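Side-chain contacts in aminomethyltransferase (Bartonella henselae, PDB 3GIR), which belongs to the T-protein family of enzymes, which pair a folate-binding domain with a C-terminal barrel domain: residues A[173-178]-A[231-236]; A[183-188]-A[235-240]. All blocks are in the same frame, centred on the assembly; numbering follows the deposited sequence.

Contact 1 of 2, residues A[173-178]-A[231-236]; sequences VLLALQ and RALAEK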
loop_
_atom_site.group_PDB
_atom_site.type_symbol
_atom_site.label_atom_id
_atom_site.label_comp_id
_atom_site.label_asym_id
_atom_site.label_seq_id
_atom_site.Cartn_x
_atom_site.Cartn_y
_atom_site.Cartn_z
ATOM N N VAL A 173 14.506 3.704 9.045
ATOM C CA VAL A 173 13.262 4.463 9.260
ATOM C C VAL A 173 12.726 4.778 7.905
ATOM O O VAL A 173 13.473 5.053 6.982
ATOM C CB VAL A 173 13.507 5.723 10.120
ATOM C CG1 VAL A 173 12.431 6.814 9.912
ATOM C CG2 VAL A 173 13.608 5.304 11.564
ATOM N N LEU A 174 11.404 4.753 7.776
ATOM C CA LEU A 174 10.715 5.096 6.568
ATOM C C LEU A 174 9.633 6.106 6.939
ATOM O O LEU A 174 8.783 5.847 7.825
ATOM C CB LEU A 174 10.045 3.873 5.898
ATOM C CG LEU A 174 9.452 4.113 4.474
ATOM C CD1 LEU A 174 10.461 4.472 3.416
ATOM C CD2 LEU A 174 8.706 2.805 4.118
ATOM N N LEU A 175 9.656 7.264 6.286
ATOM C CA LEU A 175 8.700 8.363 6.498
ATOM C C LEU A 175 7.999 8.610 5.189
ATOM O O LEU A 175 8.640 8.636 4.179
ATOM C CB LEU A 175 9.374 9.656 6.951
ATOM C CG LEU A 175 10.234 9.550 8.197
ATOM C CD1 LEU A 175 11.032 10.847 8.440
ATOM C CD2 LEU A 175 9.342 9.284 9.354
ATOM N N ALA A 176 6.700 8.841 5.196
ATOM C CA ALA A 176 5.996 9.338 4.037
ATOM C C ALA A 176 5.614 10.790 4.282
ATOM O O ALA A 176 5.172 11.147 5.325
ATOM C CB ALA A 176 4.711 8.503 3.826
ATOM N N LEU A 177 5.793 11.618 3.240
ATOM C CA LEU A 177 5.462 13.069 3.303
ATOM C C LEU A 177 4.524 13.254 2.128
ATOM O O LEU A 177 4.927 13.182 0.969
ATOM C CB LEU A 177 6.679 13.945 3.123
ATOM C CG LEU A 177 6.403 15.438 3.154
ATOM C CD1 LEU A 177 6.037 15.893 4.587
ATOM C CD2 LEU A 177 7.693 16.152 2.690
ATOM N N GLN A 178 3.248 13.525 2.391
ATOM C CA GLN A 178 2.168 13.409 1.398
ATOM C C GLN A 178 1.259 14.620 1.419
ATOM O O GLN A 178 0.949 15.162 2.455
ATOM C CB GLN A 178 1.295 12.190 1.670
ATOM C CG GLN A 178 2.058 10.911 1.736
ATOM C CD GLN A 178 2.398 10.364 0.347
ATOM O OE1 GLN A 178 1.485 10.120 -0.489
ATOM N NE2 GLN A 178 3.695 10.022 0.147
ATOM N N ARG A 231 15.664 10.779 13.600
ATOM C CA ARG A 231 14.971 11.678 14.510
ATOM C C ARG A 231 15.160 13.115 14.102
ATOM O O ARG A 231 14.234 13.920 14.035
ATOM C CB ARG A 231 15.433 11.425 15.927
ATOM C CG ARG A 231 14.745 12.214 16.966
ATOM C CD ARG A 231 15.430 12.099 18.327
ATOM N NE ARG A 231 14.842 13.101 19.195
ATOM C CZ ARG A 231 13.930 12.901 20.144
ATOM N NH1 ARG A 231 13.468 11.673 20.470
ATOM N NH2 ARG A 231 13.506 13.976 20.816
ATOM N N ALA A 232 16.402 13.467 13.774
ATOM C CA ALA A 232 16.667 14.804 13.309
ATOM C C ALA A 232 15.898 15.199 12.028
ATOM O O ALA A 232 15.343 16.309 11.919
ATOM C CB ALA A 232 18.226 15.020 13.190
ATOM N N LEU A 233 15.813 14.324 11.042
ATOM C CA LEU A 233 15.073 14.594 9.868
ATOM C C LEU A 233 13.579 14.807 10.183
ATOM O O LEU A 233 12.935 15.699 9.669
ATOM C CB LEU A 233 15.245 13.482 8.838
ATOM C CG LEU A 233 14.400 13.615 7.570
ATOM C CD1 LEU A 233 14.682 14.960 6.823
ATOM C CD2 LEU A 233 14.471 12.407 6.624
ATOM N N ALA A 234 13.026 13.895 10.953
ATOM C CA ALA A 234 11.610 14.034 11.283
ATOM C C ALA A 234 11.299 15.314 12.004
ATOM O O ALA A 234 10.317 15.981 11.632
ATOM C CB ALA A 234 11.129 12.844 12.113
ATOM N N GLU A 235 12.151 15.733 12.938
ATOM C CA GLU A 235 11.949 16.988 13.623
ATOM C C GLU A 235 12.087 18.147 12.664
ATOM O O GLU A 235 11.335 19.119 12.761
ATOM C CB GLU A 235 12.907 17.142 14.794
ATOM C CG GLU A 235 12.716 16.182 15.932
ATOM C CD GLU A 235 13.908 16.217 16.955
ATOM O OE1 GLU A 235 15.090 16.441 16.525
ATOM O OE2 GLU A 235 13.668 16.001 18.167
ATOM N N LYS A 236 13.054 18.106 11.758
ATOM C CA LYS A 236 13.182 19.157 10.720
ATOM C C LYS A 236 11.956 19.292 9.834
ATOM O O LYS A 236 11.483 20.404 9.540
ATOM C CB LYS A 236 14.449 18.902 9.912
ATOM C CG LYS A 236 14.697 19.842 8.740
ATOM C CD LYS A 236 16.031 19.458 8.092
ATOM C CE LYS A 236 16.542 20.510 7.124
ATOM N NZ LYS A 236 17.724 19.957 6.418
#
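Leu175 and Leu233 meet because each holds one methyl fully extended. In Leu175, CG lies opposite the carbonyl carbon (chi1 -55°) and CD1 then continues anti to CA; in Leu233, CG is anti to the backbone N (chi1 175°) and CD2, anti to CA, is the extended methyl. The two side chains run in opposite directions and lie alongside one another. This is strand-to-helix packing in a beta-alpha-beta crossover: helix 227-238 leaves strand 220-225, passes over one face of the mixed sheet and leads to the parallel strand 243-245, with strands 173-178 and 76-80 lying between the two. Leu175, on an inner strand of that sheet, points at the helix, and Ala234 is the residue whose CA lies nearest to its own, at 8.0 Å. Neighbouring strands extend the apolar layer, as Leu78 touches Leu175 while Ile223 and Leu225 touch Leu233; Leu41 of helix 39-44 packs on Ala234. No hydrogen bond links the segments. On the exposed side of the same helix, Arg231 and Glu235, one turn apart, form a salt bridge whose hydrogen bonds are weak, with NE of Arg231 3.3 Å from OE2 of Glu235. In the buried layer, Leu175 CD1 alone bridges two helix residues, standing 4.2 Å from Leu233 CD2 and, in a nearly perpendicular direction, 4.2 Å from Ala234 CB.

Contact 2 of 2, residues A[183-188]-A[235-240]; sequences AAVLAD and EKLLGD. With NA (sodium ion), chain B.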
loop_
_atom_site.group_PDB
_atom_site.type_symbol
_atom_site.label_atom_id
_atom_site.label_comp_id
_atom_site.label_asym_id
_atom_site.label_seq_id
_atom_site.Cartn_x
_atom_site.Cartn_y
_atom_site.Cartn_z
ATOM N N ALA A 183 5.900 18.552 -1.859
ATOM C CA ALA A 183 7.034 18.893 -2.719
ATOM C C ALA A 183 7.683 20.194 -2.305
ATOM O O ALA A 183 8.902 20.270 -2.252
ATOM C CB ALA A 183 6.608 18.916 -4.211
ATOM N N ALA A 184 6.877 21.165 -1.929
ATOM C CA ALA A 184 7.403 22.438 -1.481
ATOM C C ALA A 184 8.117 22.307 -0.134
ATOM O O ALA A 184 9.224 22.816 0.060
ATOM C CB ALA A 184 6.291 23.502 -1.465
ATOM N N VAL A 185 7.532 21.509 0.783
ATOM C CA VAL A 185 8.148 21.226 2.074
ATOM C C VAL A 185 9.518 20.556 1.855
ATOM O O VAL A 185 10.502 20.932 2.519
ATOM C CB VAL A 185 7.213 20.357 2.975
ATOM C CG1 VAL A 185 7.944 19.837 4.198
ATOM C CG2 VAL A 185 5.974 21.111 3.333
ATOM N N LEU A 186 9.553 19.549 0.980
ATOM C CA LEU A 186 10.759 18.826 0.684
ATOM C C LEU A 186 11.842 19.791 0.209
ATOM O O LEU A 186 12.945 19.790 0.728
ATOM C CB LEU A 186 10.530 17.746 -0.357
ATOM C CG LEU A 186 11.568 16.711 -0.577
ATOM C CD1 LEU A 186 11.616 15.731 0.590
ATOM C CD2 LEU A 186 11.423 16.048 -1.867
ATOM N N ALA A 187 11.507 20.591 -0.779
ATOM C CA ALA A 187 12.466 21.637 -1.316
ATOM C C ALA A 187 12.944 22.581 -0.214
ATOM O O ALA A 187 14.121 22.833 -0.079
ATOM C CB ALA A 187 11.827 22.423 -2.455
ATOM N N ASP A 188 12.037 23.081 0.603
ATOM C CA ASP A 188 12.425 24.051 1.637
ATOM C C ASP A 188 13.240 23.423 2.764
ATOM O O ASP A 188 13.935 24.117 3.512
ATOM C CB ASP A 188 11.190 24.763 2.210
ATOM C CG ASP A 188 10.495 25.710 1.217
ATOM O OD1 ASP A 188 10.995 25.988 0.101
ATOM O OD2 ASP A 188 9.351 26.134 1.539
ATOM N N GLU A 235 12.151 15.733 12.938
ATOM C CA GLU A 235 11.949 16.988 13.623
ATOM C C GLU A 235 12.087 18.147 12.664
ATOM O O GLU A 235 11.335 19.119 12.761
ATOM C CB GLU A 235 12.907 17.142 14.794
ATOM C CG GLU A 235 12.716 16.182 15.932
ATOM C CD GLU A 235 13.908 16.217 16.955
ATOM O OE1 GLU A 235 15.090 16.441 16.525
ATOM O OE2 GLU A 235 13.668 16.001 18.167
ATOM N N LYS A 236 13.054 18.106 11.758
ATOM C CA LYS A 236 13.182 19.157 10.720
ATOM C C LYS A 236 11.956 19.292 9.834
ATOM O O LYS A 236 11.483 20.404 9.540
ATOM C CB LYS A 236 14.449 18.902 9.912
ATOM C CG LYS A 236 14.697 19.842 8.740
ATOM C CD LYS A 236 16.031 19.458 8.092
ATOM C CE LYS A 236 16.542 20.510 7.124
ATOM N NZ LYS A 236 17.724 19.957 6.418
ATOM N N LEU A 237 11.383 18.161 9.377
ATOM C CA LEU A 237 10.179 18.259 8.562
ATOM C C LEU A 237 8.962 18.728 9.355
ATOM O O LEU A 237 8.176 19.552 8.902
ATOM C CB LEU A 237 9.865 16.901 7.953
ATOM C CG LEU A 237 10.870 16.404 6.989
ATOM C CD1 LEU A 237 10.548 14.926 6.618
ATOM C CD2 LEU A 237 10.925 17.200 5.727
ATOM N N LEU A 238 8.796 18.238 10.562
ATOM C CA LEU A 238 7.681 18.665 11.438
ATOM C C LEU A 238 7.702 20.122 11.802
ATOM O O LEU A 238 6.648 20.741 12.002
ATOM C CB LEU A 238 7.761 17.902 12.731
ATOM C CG LEU A 238 7.198 16.536 12.730
ATOM C CD1 LEU A 238 7.802 15.736 13.900
ATOM C CD2 LEU A 238 5.599 16.718 12.770
ATOM N N GLY A 239 8.905 20.670 11.856
ATOM C CA GLY A 239 9.116 22.095 12.135
ATOM C C GLY A 239 8.488 22.997 11.084
ATOM O O GLY A 239 8.213 24.159 11.354
ATOM N N ASP A 240 8.203 22.480 9.911
ATOM C CA ASP A 240 7.570 23.260 8.826
ATOM C C ASP A 240 6.106 23.441 9.217
ATOM O O ASP A 240 5.429 22.453 9.647
ATOM C CB ASP A 240 7.694 22.511 7.485
ATOM C CG ASP A 240 7.265 23.300 6.287
ATOM O OD1 ASP A 240 8.062 23.470 5.318
ATOM O OD2 ASP A 240 6.090 23.758 6.251
HETATM NA NA NA B . 4.549 21.535 11.626
HETATM O O HOH W 1 10.499 22.351 4.961
HETATM O O HOH W 2 5.442 23.532 12.848
HETATM O O HOH W 3 2.440 22.836 11.733
HETATM O O HOH W 4 3.758 20.743 13.724
#
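Val185 of helix 182-188 faces Asp240, in the loop that follows helix 227-238, at the edge of the sodium site to which Asp240 itself contributes. Along the valine, Val185 CB lies 4.0 Å from Asp240 OD1. Val185 CG1, anti to the backbone N (chi1 169°), divides its contacts between the carboxylate and an apolar neighbour, Leu237 CD2, which is 4.3 Å away. Val185 CG2 is the closest branch: it comes 3.7 Å from Asp240 OD1 and also touches CG and OD2, so the carboxylate rests against both methyls. Ala76 and Val243, from two neighbouring strands of the sheet, pack on the valine as well. One polar link between the segments runs through a water, which donates to Val185 O and, at 2.7 Å, to Asp240 OD1. A second runs through Arg242, outside both segments, whose NH2 makes salt bridges to Asp240 OD1 and to Asp188 OD2, which are 4.8 Å apart. The backbone of Asp240 has a different task: its O binds the sodium ion at 2.4 Å, and Leu238 O, Val243 O and three waters bring the coordination to six oxygens. Asp240 thus serves the metal through its carbonyl and the contact with helix 182-188 through its carboxylate. With a water and a guanidinium at OD1, its charge is probably well compensated despite the valine methyls, and Arg242 would ease the repulsion from Asp188.

Both contacts use helix 227-238 and share Glu235 and Lys236. Contact 1 takes the middle of this helix onto an inner strand, and contact 2 takes its end and the following turn onto helix 182-188, the next element after strand 173-178. Their centres are 9 Å apart, and Leu177 CD2 touches Val185 CG1 at 4.0 Å, so the strand of contact 1 also packs on the valine of contact 2. All three touching residues of contact 1 are buried and meet through methyl groups alone. Contact 2 lies farther from the chain's centre and includes the partly exposed Asp240, so water, salt bridges and sodium coordination join its apolar packing.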